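Local structure of glycoside Hydrolase (Bacteroides uniformis, 5T99) at residues A324-V327 / R328-E331; F538-Q541 / E542-R546; A692-N695 / L696-K700; V722-D726 / G727-S731. The protein probably hydrolyses galactose-containing sugars derived from agarose, as a glycoside hydrolase family 2 enzyme of a gut symbiont, and binds the sugar mimic d-galacto-isofagomine. One frame throughout, in Å; residues are numbered along the deposited sequence. Where two conformers were deposited one is given.

In the fold
Interactions 1 and 2 lie at helices of the catalytic barrel, interaction 3 on a hairpin of an outlying beta domain, and interaction 4 in the C-terminal domain. None includes a residue that lines the d-galacto-isofagomine pocket, but helix 534-543 of interaction 2 runs in the chain between the pocket residues Trp-530 and Trp-553. Only interactions 1 and 4 touch: their centres are 11 Å apart, and Asn-326 ND2 lies 3.0 Å from Lys-728 O, joining the start of a barrel helix to the C-terminal domain. Interactions 2 and 3 are separated by about 17 Å between nearest atoms, whereas interactions 2 and 4, on opposite sides of the chain's centre, have centres 43 Å apart.

Interaction 1 of 4, residues A324-V327 / R328-E331; sequences AVNV and RADE
Asn-326 caps the start of helix 327-339 by placing OD1 3.0 Å from Ala-329 N. The bond is nearly straight at the hydrogen (167°), although the donor is tilted from the amide's carbonyl plane. With CG beside the carbonyl carbon and opposite the backbone N (chi1 -176°), the amide swings over the first turn, and its OD1 also lies 3.7 Å from Arg-328 CB. The methyl of Ala-329 packs 3.5 Å from Asn-326 O. The backbone takes over from there: Asp-330 N donates to Asn-326 O at 3.2 Å, and Glu-331 N to Val-327 O at 2.8 Å, the first rungs of the helix.

In the same first turn, Arg-328 and Glu-331, three residues apart, pair along the helix surface. The arginine chain bends at chi2 (53°) and brings NH1 to Glu-331 OE1 at 3.1 Å; the carboxylate sits at the edge of the guanidinium, which meets OE1 from above the carboxylate plane. NH2 forms a salt bridge with Asp-719, and NH1 also bonds to Gln-335. Asp-330 OD1 turns elsewhere, to Asn-318.

The second shell fixes the cap. Asn-326 ND2 donates to Lys-728 O, which settles which end of the amide faces the helix, and Leu-730 packs against the same side chain. This is a classic N-cap, on the helix that follows the first parallel strand of the TIM barrel. One buried amide thus satisfies an N-H at the helix start and a carbonyl of the C-terminal domain together, while Arg-328 bridges Glu-331 of its own helix and Asp-719 across the interface, which probably shares its charge between them.

Interaction 2 of 4, residues F538-Q541 / E542-R546; sequences FHFQ and EMNPR
This is a helix-end contact, in which Asn-544 folds back on Phe-540 just where helix 534-543 runs out at the outer side of the catalytic barrel. Asn-544 ND2 donates to Phe-540 O at 2.9 Å, in the carbonyl plane and on a lone pair, with a near-straight N-H (160°). The acceptor also lies close to the plane of the asparagine amide, so the two flat groups are almost coplanar along the bond. With CG beside its own backbone N (chi1 -64°), the side chain turns back along the helix instead of outward, and CB comes 3.4 Å from the same oxygen. ND2 also lies at the edge of the Phe-540 ring, 4.3 Å from CD1, and OD1 has a weak bond to Gln-482 of helix 478-484.

Further back along the helix the bonds are regular: Glu-542 N to Phe-538 O at 3.0 Å, Met-543 N to His-539 O at 3.1 Å. Asn-544 N makes a weak, i-to-i-3 bond to Gln-541 O. The helix belongs to a beta-alpha-beta crossover of the TIM barrel, carrying the chain from strand 490-495 to strand 549-552.

On its outer side, Glu-542 CG passes 3.4 Å from Phe-538 O, and the extended chain beyond delivers OE1 to a salt bridge with Lys-674. His-539 lays ND1 over the centre of the Phe-540 ring, 4.0 Å above its plane, and makes an edge-to-face contact with Phe-671. Met-543 CG lies over one face of the imidazole, toward its rim; two conformers are deposited for this methionine, which makes that contact doubtful.

Interaction 3 of 4, residues A692-N695 / L696-K700; sequences AYNN and LGELK
The Tyr-693 ring meets the opposite arm of a hairpin with its edge: Glu-698 C lies at that edge in the ring plane, and Leu-699 N, also near the plane, is 3.6 Å from CD1. Gly-697 O comes in obliquely, 3.3 Å from Tyr-693 CD1, while Leu-699 CD1 touches Tyr-693 CE1 at 4.2 Å on the sheet face shared by these two side chains.

The other flat pair is the amide of Asn-694 and the carboxylate of Glu-698, their planes 28° apart. Asn-694 ND2 donates to Glu-698 OE1 at 2.8 Å, on the anti side of the carboxylate and close to the amide's own plane. OD1 turns inward and accepts Glu-698 N at 2.9 Å and, weakly, Leu-696 N, the latter closing an Asx turn. A chi1 of 66° sets the amide between its own N and carbonyl carbon, where both ends can reach the second arm. Replacing Asn-694 by alanine would probably leave Glu-698 N and OE1 without these mates and free the glutamate to turn.

The loop is a type I turn from Asn-694 to Gly-697 with a G1 beta bulge: Gly-697 N bonds to Asn-694 O at 3.2 Å, Asn-694 N to Glu-698 O at 3.1 Å. Gly-697 has a positive phi (86°), at which a side chain would be jammed against the preceding carbonyl. Further along the strands, Lys-700 N donates to Ala-692 O, flanking the non-hydrogen-bonded pair Tyr-693 and Leu-699. The hairpin joins strands 687-693 and 699-706 at one side of a four-stranded antiparallel sheet, where Tyr-693 packs on Glu-637 and Glu-639 of the adjoining strand 637-642.

Interaction 4 of 4, residues V722-D726 / G727-S731; sequences VITAD and GKDLS
Two aspartates tie this turn, each through its first torsion: Asp-726 holds CG between its own N and carbonyl carbon (chi1 58°), over Lys-728 and Asp-729, while Asp-729 (chi1 -160°) swings its carboxylate across to Thr-724. Asp-726 OD1 accepts Lys-728 N at 3.0 Å, from well above the carboxylate plane, and Asp-729 N at 2.8 Å, on the syn side; both donors come from the same face, and the first bond closes an Asx turn. Asp-729 OD2 receives Thr-724 N at 2.8 Å on its anti lone pair, almost perfectly straight (175°), and also lies 3.4 Å from Ile-723 CB. Its OD1 accepts Leu-730 N and forms a salt bridge with Arg-720, which anchors the carboxylate from outside. An alanine in place of Asp-726 is likely to leave both turn amides without their acceptor and the reversal less firmly set.

Ala-725 centres an inverse gamma turn just before, and Gly-727 supplies the positive phi. The reversal carries the chain between two sheets of the C-terminal domain: strand 722-724 runs parallel to strand 814-821 in one, whereas strand 730-738 lies between strands 713-718 and 787-793 in the other.

Interaction 1 of 4, residues A324-V327 / R328-E331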
ATOM      1  N   ALA A 324      -9.622  -4.153  -5.511  1.00 20.06           N
ATOM      2  CA  ALA A 324     -10.652  -3.983  -4.476  1.00 20.23           C
ATOM      3  C   ALA A 324     -10.002  -3.957  -3.081  1.00 20.14           C
ATOM      4  O   ALA A 324      -9.159  -4.802  -2.781  1.00 19.28           O
ATOM      5  CB  ALA A 324     -11.699  -5.084  -4.555  1.00 20.25           C
ATOM      6  N   VAL A 325     -10.375  -2.978  -2.252  1.00 20.29           N
ATOM      7  CA  VAL A 325      -9.770  -2.832  -0.929  1.00 20.61           C
ATOM      8  C   VAL A 325     -10.031  -4.085  -0.108  1.00 21.10           C
ATOM      9  O   VAL A 325     -11.167  -4.541   0.006  1.00 21.48           O
ATOM     10  CB  VAL A 325     -10.281  -1.597  -0.148  1.00 20.85           C
ATOM     11  CG1 VAL A 325      -9.775  -1.605   1.297  1.00 21.19           C
ATOM     12  CG2 VAL A 325      -9.814  -0.324  -0.823  1.00 20.93           C
ATOM     13  N   ASN A 326      -8.957  -4.646   0.435  1.00 21.15           N
ATOM     14  CA  ASN A 326      -9.052  -5.754   1.367  1.00 20.88           C
ATOM     15  C   ASN A 326      -8.020  -5.556   2.473  1.00 20.12           C
ATOM     16  O   ASN A 326      -6.817  -5.594   2.231  1.00 20.28           O
ATOM     17  CB  ASN A 326      -8.844  -7.077   0.636  1.00 21.13           C
ATOM     18  CG  ASN A 326      -9.036  -8.277   1.541  1.00 21.15           C
ATOM     19  OD1 ASN A 326      -8.249  -8.517   2.473  1.00 20.50           O
ATOM     20  ND2 ASN A 326     -10.078  -9.054   1.263  1.00 21.38           N
ATOM     21  N   VAL A 327      -8.510  -5.394   3.694  1.00 20.01           N
ATOM     22  CA  VAL A 327      -7.673  -5.024   4.840  1.00 19.52           C
ATOM     23  C   VAL A 327      -6.582  -6.068   5.096  1.00 19.24           C
ATOM     24  O   VAL A 327      -5.417  -5.714   5.268  1.00 19.80           O
ATOM     25  CB  VAL A 327      -8.539  -4.790   6.117  1.00 18.91           C
ATOM     26  CG1 VAL A 327      -7.664  -4.555   7.353  1.00 18.52           C
ATOM     27  CG2 VAL A 327      -9.493  -3.622   5.900  1.00 18.60           C
ATOM     28  N   ARG A 328      -6.960  -7.345   5.119  1.00 19.34           N
ATOM     29  CA  ARG A 328      -5.985  -8.419   5.367  1.00 18.91           C
ATOM     30  C   ARG A 328      -4.896  -8.496   4.301  1.00 18.32           C
ATOM     31  O   ARG A 328      -3.719  -8.665   4.638  1.00 18.41           O
ATOM     32  CB  ARG A 328      -6.663  -9.781   5.543  1.00 19.12           C
ATOM     33  CG  ARG A 328      -5.703 -10.961   5.746  1.00 19.79           C
ATOM     34  CD  ARG A 328      -4.686 -10.771   6.881  1.00 20.38           C
ATOM     35  NE  ARG A 328      -3.581 -11.729   6.782  1.00 21.15           N
ATOM     36  CZ  ARG A 328      -2.406 -11.644   7.413  1.00 21.80           C
ATOM     37  NH1 ARG A 328      -2.110 -10.622   8.218  1.00 21.89           N
ATOM     38  NH2 ARG A 328      -1.495 -12.593   7.217  1.00 22.21           N
ATOM     39  N   ALA A 329      -5.271  -8.352   3.032  1.00 17.79           N
ATOM     40  CA  ALA A 329      -4.277  -8.321   1.946  1.00 17.91           C
ATOM     41  C   ALA A 329      -3.217  -7.247   2.185  1.00 17.50           C
ATOM     42  O   ALA A 329      -2.023  -7.521   2.075  1.00 16.75           O
ATOM     43  CB  ALA A 329      -4.956  -8.093   0.597  1.00 18.29           C
ATOM     44  N   ASP A 330      -3.670  -6.034   2.521  1.00 17.43           N
ATOM     45  CA  ASP A 330      -2.757  -4.913   2.830  1.00 17.62           C
ATOM     46  C   ASP A 330      -1.932  -5.184   4.090  1.00 17.25           C
ATOM     47  O   ASP A 330      -0.723  -4.970   4.087  1.00 17.18           O
ATOM     48  CB  ASP A 330      -3.510  -3.574   2.983  1.00 17.62           C
ATOM     49  CG  ASP A 330      -3.867  -2.915   1.647  1.00 17.55           C
ATOM     50  OD1 ASP A 330      -3.400  -3.334   0.586  1.00 17.84           O
ATOM     51  OD2 ASP A 330      -4.618  -1.930   1.662  1.00 18.34           O
ATOM     52  N   GLU A 331      -2.577  -5.672   5.145  1.00 17.15           N
ATOM     53  CA  GLU A 331      -1.878  -5.986   6.388  1.00 17.28           C
ATOM     54  C   GLU A 331      -0.727  -6.970   6.149  1.00 17.18           C
ATOM     55  O   GLU A 331       0.395  -6.740   6.583  1.00 16.57           O
ATOM     56  CB  GLU A 331      -2.846  -6.551   7.429  1.00 17.28           C
ATOM     57  CG  GLU A 331      -2.237  -6.672   8.820  1.00 17.38           C
ATOM     58  CD  GLU A 331      -3.150  -7.371   9.817  1.00 17.89           C
ATOM     59  OE1 GLU A 331      -3.803  -8.380   9.465  1.00 16.89           O
ATOM     60  OE2 GLU A 331      -3.187  -6.910  10.974  1.00 18.93           O
TER

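Interaction 2 of 4, residues F538-Q541 / E542-R546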
ATOM      1  N   PHE A 538      23.139   1.174  -1.214  1.00 20.20           N
ATOM      2  CA  PHE A 538      23.722   1.026   0.130  1.00 20.67           C
ATOM      3  C   PHE A 538      25.049   1.768   0.233  1.00 21.42           C
ATOM      4  O   PHE A 538      25.284   2.502   1.199  1.00 20.08           O
ATOM      5  CB  PHE A 538      23.954  -0.449   0.521  1.00 20.09           C
ATOM      6  CG  PHE A 538      22.713  -1.304   0.507  1.00 19.77           C
ATOM      7  CD1 PHE A 538      21.425  -0.749   0.583  1.00 19.53           C
ATOM      8  CD2 PHE A 538      22.838  -2.677   0.438  1.00 19.57           C
ATOM      9  CE1 PHE A 538      20.306  -1.552   0.553  1.00 19.76           C
ATOM     10  CE2 PHE A 538      21.715  -3.494   0.417  1.00 20.02           C
ATOM     11  CZ  PHE A 538      20.449  -2.935   0.475  1.00 20.19           C
ATOM     12  N   HIS A 539      25.897   1.567  -0.776  1.00 22.41           N
ATOM     13  CA  HIS A 539      27.193   2.211  -0.840  1.00 23.35           C
ATOM     14  C   HIS A 539      27.067   3.733  -0.791  1.00 22.88           C
ATOM     15  O   HIS A 539      27.697   4.382   0.049  1.00 22.93           O
ATOM     16  CB  HIS A 539      27.933   1.786  -2.111  1.00 25.14           C
ATOM     17  CG  HIS A 539      29.315   2.340  -2.203  1.00 26.37           C
ATOM     18  ND1 HIS A 539      29.679   3.283  -3.142  1.00 27.23           N
ATOM     19  CD2 HIS A 539      30.410   2.119  -1.445  1.00 27.98           C
ATOM     20  CE1 HIS A 539      30.949   3.597  -2.974  1.00 28.15           C
ATOM     21  NE2 HIS A 539      31.415   2.909  -1.947  1.00 29.31           N
ATOM     22  N   PHE A 540      26.246   4.297  -1.674  1.00 22.39           N
ATOM     23  CA  PHE A 540      26.119   5.756  -1.760  1.00 22.08           C
ATOM     24  C   PHE A 540      25.305   6.360  -0.602  1.00 21.92           C
ATOM     25  O   PHE A 540      25.527   7.523  -0.258  1.00 22.01           O
ATOM     26  CB  PHE A 540      25.610   6.199  -3.144  1.00 22.65           C
ATOM     27  CG  PHE A 540      26.661   6.118  -4.241  1.00 22.78           C
ATOM     28  CD1 PHE A 540      27.716   7.035  -4.289  1.00 22.80           C
ATOM     29  CD2 PHE A 540      26.606   5.131  -5.229  1.00 23.11           C
ATOM     30  CE1 PHE A 540      28.688   6.969  -5.293  1.00 22.87           C
ATOM     31  CE2 PHE A 540      27.575   5.064  -6.240  1.00 22.99           C
ATOM     32  CZ  PHE A 540      28.617   5.980  -6.269  1.00 22.43           C
ATOM     33  N   GLN A 541      24.404   5.585   0.020  1.00 21.27           N
ATOM     34  CA  GLN A 541      23.748   6.011   1.273  1.00 21.09           C
ATOM     35  C   GLN A 541      24.754   6.144   2.412  1.00 22.40           C
ATOM     36  O   GLN A 541      24.679   7.103   3.189  1.00 21.51           O
ATOM     37  CB  GLN A 541      22.617   5.066   1.707  1.00 19.43           C
ATOM     38  CG  GLN A 541      21.373   5.127   0.834  1.00 19.31           C
ATOM     39  CD  GLN A 541      20.490   6.369   1.027  1.00 18.96           C
ATOM     40  OE1 GLN A 541      20.512   7.042   2.069  1.00 17.94           O
ATOM     41  NE2 GLN A 541      19.682   6.658   0.011  1.00 18.74           N
ATOM     42  N   GLU A 542      25.683   5.190   2.522  1.00 24.53           N
ATOM     43  CA  GLU A 542      26.728   5.254   3.560  1.00 26.91           C
ATOM     44  C   GLU A 542      27.684   6.423   3.351  1.00 26.97           C
ATOM     45  O   GLU A 542      28.061   7.066   4.317  1.00 28.30           O
ATOM     46  CB  GLU A 542      27.510   3.944   3.664  1.00 28.92           C
ATOM     47  CG  GLU A 542      26.681   2.816   4.263  1.00 32.15           C
ATOM     48  CD  GLU A 542      27.369   1.457   4.213  1.00 34.40           C
ATOM     49  OE1 GLU A 542      28.633   1.428   4.179  1.00 36.71           O
ATOM     50  OE2 GLU A 542      26.638   0.426   4.214  1.00 33.09           O
ATOM     51  N   MET A 543      28.060   6.706   2.107  0.50 26.98           N
ATOM     52  CA  MET A 543      28.964   7.825   1.822  0.50 27.05           C
ATOM     53  C   MET A 543      28.298   9.209   1.896  0.50 26.33           C
ATOM     54  O   MET A 543      29.002  10.223   1.903  0.50 26.61           O
ATOM     55  CB  MET A 543      29.627   7.633   0.453  0.50 27.80           C
ATOM     56  CG  MET A 543      30.532   6.406   0.361  0.50 27.77           C
ATOM     57  SD  MET A 543      31.579   6.175   1.809  0.50 28.29           S
ATOM     58  CE  MET A 543      32.570   7.668   1.761  0.50 28.07           C
ATOM     59  N   ASN A 544      26.962   9.255   1.941  1.00 25.52           N
ATOM     60  CA  ASN A 544      26.212  10.520   1.991  1.00 23.97           C
ATOM     61  C   ASN A 544      25.184  10.491   3.144  1.00 23.14           C
ATOM     62  O   ASN A 544      23.972  10.379   2.904  1.00 22.16           O
ATOM     63  CB  ASN A 544      25.545  10.787   0.633  1.00 23.78           C
ATOM     64  CG  ASN A 544      26.561  10.994  -0.496  1.00 23.98           C
ATOM     65  OD1 ASN A 544      27.157  12.070  -0.630  1.00 24.75           O
ATOM     66  ND2 ASN A 544      26.760   9.964  -1.317  1.00 23.50           N
ATOM     67  N   PRO A 545      25.668  10.617   4.404  1.00 22.40           N
ATOM     68  CA  PRO A 545      24.807  10.549   5.605  1.00 22.30           C
ATOM     69  C   PRO A 545      23.665  11.578   5.701  1.00 22.19           C
ATOM     70  O   PRO A 545      22.702  11.341   6.425  1.00 21.99           O
ATOM     71  CB  PRO A 545      25.790  10.757   6.772  1.00 22.48           C
ATOM     72  CG  PRO A 545      27.010  11.362   6.178  1.00 22.35           C
ATOM     73  CD  PRO A 545      27.079  10.891   4.758  1.00 22.44           C
ATOM     74  N   ARG A 546      23.779  12.704   4.994  1.00 21.77           N
ATOM     75  CA  ARG A 546      22.706  13.701   4.949  1.00 20.79           C
ATOM     76  C   ARG A 546      21.450  13.175   4.262  1.00 19.13           C
ATOM     77  O   ARG A 546      20.350  13.616   4.586  1.00 19.01           O
ATOM     78  CB  ARG A 546      23.181  15.008   4.278  1.00 20.86           C
ATOM     79  CG  ARG A 546      24.245  15.781   5.077  1.00 21.06           C
ATOM     80  CD  ARG A 546      24.612  17.135   4.464  1.00 21.15           C
ATOM     81  NE  ARG A 546      23.411  17.921   4.147  1.00 21.84           N
ATOM     82  CZ  ARG A 546      23.199  18.660   3.048  1.00 22.20           C
ATOM     83  NH1 ARG A 546      24.111  18.799   2.086  1.00 22.67           N
ATOM     84  NH2 ARG A 546      22.037  19.293   2.915  1.00 22.61           N
TER

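Interaction 3 of 4, residues A692-N695 / L696-K700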
ATOM      1  N   ALA A 692      26.534 -18.814   9.886  1.00 25.30           N
ATOM      2  CA  ALA A 692      26.859 -17.414  10.137  1.00 25.73           C
ATOM      3  C   ALA A 692      27.326 -17.249  11.577  1.00 26.64           C
ATOM      4  O   ALA A 692      26.675 -17.751  12.502  1.00 25.95           O
ATOM      5  CB  ALA A 692      25.645 -16.534   9.874  1.00 25.41           C
ATOM      6  N   TYR A 693      28.441 -16.535  11.753  1.00 27.51           N
ATOM      7  CA  TYR A 693      29.043 -16.311  13.059  1.00 29.58           C
ATOM      8  C   TYR A 693      29.240 -14.824  13.348  1.00 30.37           C
ATOM      9  O   TYR A 693      29.398 -14.017  12.435  1.00 30.73           O
ATOM     10  CB  TYR A 693      30.419 -16.984  13.141  1.00 31.31           C
ATOM     11  CG  TYR A 693      30.465 -18.447  12.755  1.00 32.81           C
ATOM     12  CD1 TYR A 693      30.225 -19.444  13.696  1.00 33.64           C
ATOM     13  CD2 TYR A 693      30.783 -18.837  11.453  1.00 34.00           C
ATOM     14  CE1 TYR A 693      30.279 -20.790  13.352  1.00 33.88           C
ATOM     15  CE2 TYR A 693      30.834 -20.179  11.102  1.00 34.64           C
ATOM     16  CZ  TYR A 693      30.583 -21.152  12.056  1.00 34.69           C
ATOM     17  OH  TYR A 693      30.637 -22.487  11.715  1.00 36.26           O
ATOM     18  N   ASN A 694      29.266 -14.472  14.632  1.00 30.62           N
ATOM     19  CA  ASN A 694      29.711 -13.148  15.058  1.00 30.63           C
ATOM     20  C   ASN A 694      31.248 -13.117  15.079  1.00 31.41           C
ATOM     21  O   ASN A 694      31.885 -14.103  14.698  1.00 32.02           O
ATOM     22  CB  ASN A 694      29.061 -12.741  16.401  1.00 30.55           C
ATOM     23  CG  ASN A 694      29.487 -13.608  17.588  1.00 31.07           C
ATOM     24  OD1 ASN A 694      30.418 -14.419  17.512  1.00 30.04           O
ATOM     25  ND2 ASN A 694      28.797 -13.420  18.707  1.00 31.58           N
ATOM     26  N   ASN A 695      31.831 -11.996  15.507  1.00 32.18           N
ATOM     27  CA  ASN A 695      33.300 -11.838  15.537  1.00 34.19           C
ATOM     28  C   ASN A 695      34.048 -12.578  16.659  1.00 34.57           C
ATOM     29  O   ASN A 695      35.275 -12.558  16.680  1.00 34.48           O
ATOM     30  CB  ASN A 695      33.695 -10.347  15.542  1.00 35.45           C
ATOM     31  CG  ASN A 695      33.340  -9.623  16.840  1.00 36.87           C
ATOM     32  OD1 ASN A 695      32.735 -10.179  17.758  1.00 38.87           O
ATOM     33  ND2 ASN A 695      33.717  -8.357  16.909  1.00 39.06           N
ATOM     34  N   LEU A 696      33.314 -13.190  17.592  1.00 35.33           N
ATOM     35  CA  LEU A 696      33.886 -14.131  18.576  1.00 34.92           C
ATOM     36  C   LEU A 696      33.915 -15.587  18.081  1.00 34.47           C
ATOM     37  O   LEU A 696      34.426 -16.462  18.789  1.00 36.74           O
ATOM     38  CB  LEU A 696      33.096 -14.066  19.896  1.00 34.75           C
ATOM     39  CG  LEU A 696      33.040 -12.700  20.593  1.00 35.03           C
ATOM     40  CD1 LEU A 696      32.033 -12.699  21.737  1.00 35.03           C
ATOM     41  CD2 LEU A 696      34.421 -12.290  21.090  1.00 35.59           C
ATOM     42  N   GLY A 697      33.366 -15.849  16.891  1.00 32.09           N
ATOM     43  CA  GLY A 697      33.250 -17.204  16.366  1.00 31.30           C
ATOM     44  C   GLY A 697      32.004 -17.959  16.813  1.00 31.40           C
ATOM     45  O   GLY A 697      31.888 -19.152  16.518  1.00 32.25           O
ATOM     46  N   GLU A 698      31.066 -17.283  17.491  1.00 29.64           N
ATOM     47  CA  GLU A 698      29.839 -17.917  18.003  1.00 29.62           C
ATOM     48  C   GLU A 698      28.808 -18.065  16.889  1.00 29.25           C
ATOM     49  O   GLU A 698      28.532 -17.107  16.176  1.00 27.97           O
ATOM     50  CB  GLU A 698      29.217 -17.104  19.149  1.00 29.94           C
ATOM     51  CG  GLU A 698      30.125 -16.953  20.355  1.00 30.99           C
ATOM     52  CD  GLU A 698      29.626 -15.975  21.407  1.00 32.70           C
ATOM     53  OE1 GLU A 698      28.917 -15.004  21.073  1.00 32.23           O
ATOM     54  OE2 GLU A 698      29.986 -16.160  22.591  1.00 35.37           O
ATOM     55  N   LEU A 699      28.240 -19.264  16.750  1.00 28.37           N
ATOM     56  CA  LEU A 699      27.197 -19.518  15.767  1.00 28.24           C
ATOM     57  C   LEU A 699      25.939 -18.703  16.093  1.00 28.28           C
ATOM     58  O   LEU A 699      25.418 -18.783  17.199  1.00 28.35           O
ATOM     59  CB  LEU A 699      26.858 -21.008  15.729  1.00 27.91           C
ATOM     60  CG  LEU A 699      25.742 -21.433  14.777  1.00 29.06           C
ATOM     61  CD1 LEU A 699      26.144 -21.191  13.326  1.00 29.55           C
ATOM     62  CD2 LEU A 699      25.386 -22.894  14.996  1.00 29.73           C
ATOM     63  N   LYS A 700      25.464 -17.932  15.114  1.00 28.79           N
ATOM     64  CA  LYS A 700      24.295 -17.052  15.267  1.00 28.87           C
ATOM     65  C   LYS A 700      23.104 -17.391  14.356  1.00 28.19           C
ATOM     66  O   LYS A 700      21.969 -17.042  14.681  1.00 28.85           O
ATOM     67  CB  LYS A 700      24.723 -15.599  15.040  1.00 30.25           C
ATOM     68  CG  LYS A 700      25.763 -15.086  16.034  1.00 31.73           C
ATOM     69  CD  LYS A 700      25.197 -14.161  17.105  1.00 33.36           C
ATOM     70  CE  LYS A 700      24.340 -14.882  18.125  1.00 35.01           C
ATOM     71  NZ  LYS A 700      23.632 -13.910  19.011  1.00 35.97           N
TER

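Interaction 4 of 4, residues V722-D726 / G727-S731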
ATOM      1  N   VAL A 722      -6.574 -19.484  11.841  1.00 32.13           N
ATOM      2  CA  VAL A 722      -7.837 -18.930  12.330  1.00 30.51           C
ATOM      3  C   VAL A 722      -8.097 -17.574  11.669  1.00 29.17           C
ATOM      4  O   VAL A 722      -7.205 -16.723  11.651  1.00 28.27           O
ATOM      5  CB  VAL A 722      -7.831 -18.814  13.878  1.00 30.87           C
ATOM      6  CG1 VAL A 722      -9.153 -18.237  14.383  1.00 31.00           C
ATOM      7  CG2 VAL A 722      -7.545 -20.180  14.517  1.00 30.11           C
ATOM      8  N   ILE A 723      -9.305 -17.388  11.117  1.00 28.79           N
ATOM      9  CA  ILE A 723      -9.713 -16.125  10.475  1.00 28.90           C
ATOM     10  C   ILE A 723     -11.112 -15.683  10.886  1.00 28.96           C
ATOM     11  O   ILE A 723     -11.878 -16.462  11.442  1.00 29.21           O
ATOM     12  CB  ILE A 723      -9.630 -16.191   8.930  1.00 29.26           C
ATOM     13  CG1 ILE A 723     -10.566 -17.263   8.349  1.00 29.74           C
ATOM     14  CG2 ILE A 723      -8.198 -16.452   8.492  1.00 28.78           C
ATOM     15  CD1 ILE A 723     -10.740 -17.147   6.852  1.00 29.32           C
ATOM     16  N   THR A 724     -11.437 -14.426  10.601  1.00 28.86           N
ATOM     17  CA  THR A 724     -12.693 -13.826  11.056  1.00 29.40           C
ATOM     18  C   THR A 724     -13.831 -14.105  10.076  1.00 28.09           C
ATOM     19  O   THR A 724     -13.652 -14.004   8.864  1.00 26.17           O
ATOM     20  CB  THR A 724     -12.550 -12.303  11.259  1.00 30.15           C
ATOM     21  OG1 THR A 724     -11.439 -12.048  12.123  1.00 32.34           O
ATOM     22  CG2 THR A 724     -13.815 -11.703  11.885  1.00 30.69           C
ATOM     23  N   ALA A 725     -15.008 -14.409  10.627  1.00 28.27           N
ATOM     24  CA  ALA A 725     -16.189 -14.761   9.844  1.00 28.99           C
ATOM     25  C   ALA A 725     -16.935 -13.525   9.345  1.00 28.57           C
ATOM     26  O   ALA A 725     -18.125 -13.376   9.595  1.00 28.67           O
ATOM     27  CB  ALA A 725     -17.116 -15.636  10.675  1.00 29.92           C
ATOM     28  N   ASP A 726     -16.238 -12.664   8.610  1.00 27.95           N
ATOM     29  CA  ASP A 726     -16.795 -11.386   8.161  1.00 27.39           C
ATOM     30  C   ASP A 726     -17.081 -11.363   6.662  1.00 26.33           C
ATOM     31  O   ASP A 726     -17.617 -10.375   6.157  1.00 26.95           O
ATOM     32  CB  ASP A 726     -15.880 -10.211   8.570  1.00 28.06           C
ATOM     33  CG  ASP A 726     -14.431 -10.321   8.019  1.00 29.08           C
ATOM     34  OD1 ASP A 726     -14.068 -11.314   7.339  1.00 28.96           O
ATOM     35  OD2 ASP A 726     -13.641  -9.388   8.270  1.00 29.94           O
ATOM     36  N   GLY A 727     -16.722 -12.435   5.950  1.00 24.64           N
ATOM     37  CA  GLY A 727     -16.809 -12.462   4.486  1.00 23.85           C
ATOM     38  C   GLY A 727     -15.685 -11.779   3.694  1.00 23.04           C
ATOM     39  O   GLY A 727     -15.684 -11.837   2.468  1.00 22.84           O
ATOM     40  N   LYS A 728     -14.745 -11.151   4.400  0.50 22.50           N
ATOM     41  CA  LYS A 728     -13.652 -10.374   3.800  0.50 22.08           C
ATOM     42  C   LYS A 728     -12.251 -10.933   4.123  0.50 21.45           C
ATOM     43  O   LYS A 728     -11.342 -10.871   3.282  0.50 20.98           O
ATOM     44  CB  LYS A 728     -13.771  -8.917   4.267  0.50 21.78           C
ATOM     45  CG  LYS A 728     -15.202  -8.388   4.230  0.50 21.69           C
ATOM     46  CD  LYS A 728     -15.341  -7.004   4.857  0.50 21.54           C
ATOM     47  CE  LYS A 728     -15.269  -7.046   6.381  0.50 21.22           C
ATOM     48  NZ  LYS A 728     -15.470  -5.704   7.004  0.50 20.97           N
ATOM     49  N   ASP A 729     -12.088 -11.475   5.328  1.00 21.03           N
ATOM     50  CA  ASP A 729     -10.796 -11.954   5.825  1.00 20.86           C
ATOM     51  C   ASP A 729     -10.297 -13.181   5.074  1.00 20.86           C
ATOM     52  O   ASP A 729     -11.092 -13.990   4.606  1.00 21.42           O
ATOM     53  CB  ASP A 729     -10.944 -12.287   7.317  1.00 21.22           C
ATOM     54  CG  ASP A 729      -9.639 -12.316   8.052  1.00 21.36           C
ATOM     55  OD1 ASP A 729      -8.598 -11.864   7.500  1.00 20.78           O
ATOM     56  OD2 ASP A 729      -9.657 -12.794   9.213  1.00 20.48           O
ATOM     57  N   LEU A 730      -8.975 -13.313   4.983  1.00 20.57           N
ATOM     58  CA  LEU A 730      -8.327 -14.267   4.095  1.00 20.15           C
ATOM     59  C   LEU A 730      -7.339 -15.138   4.841  1.00 19.83           C
ATOM     60  O   LEU A 730      -6.730 -14.689   5.801  1.00 20.01           O
ATOM     61  CB  LEU A 730      -7.538 -13.516   3.015  1.00 20.37           C
ATOM     62  CG  LEU A 730      -8.245 -12.439   2.194  1.00 20.97           C
ATOM     63  CD1 LEU A 730      -7.241 -11.618   1.400  1.00 21.39           C
ATOM     64  CD2 LEU A 730      -9.272 -13.068   1.264  1.00 21.16           C
ATOM     65  N   SER A 731      -7.167 -16.374   4.385  1.00 19.88           N
ATOM     66  CA  SER A 731      -5.970 -17.146   4.705  1.00 20.80           C
ATOM     67  C   SER A 731      -5.164 -17.288   3.427  1.00 20.89           C
ATOM     68  O   SER A 731      -5.711 -17.620   2.385  1.00 21.64           O
ATOM     69  CB  SER A 731      -6.299 -18.523   5.286  1.00 21.10           C
ATOM     70  OG  SER A 731      -5.130 -19.116   5.863  1.00 21.11           O
TER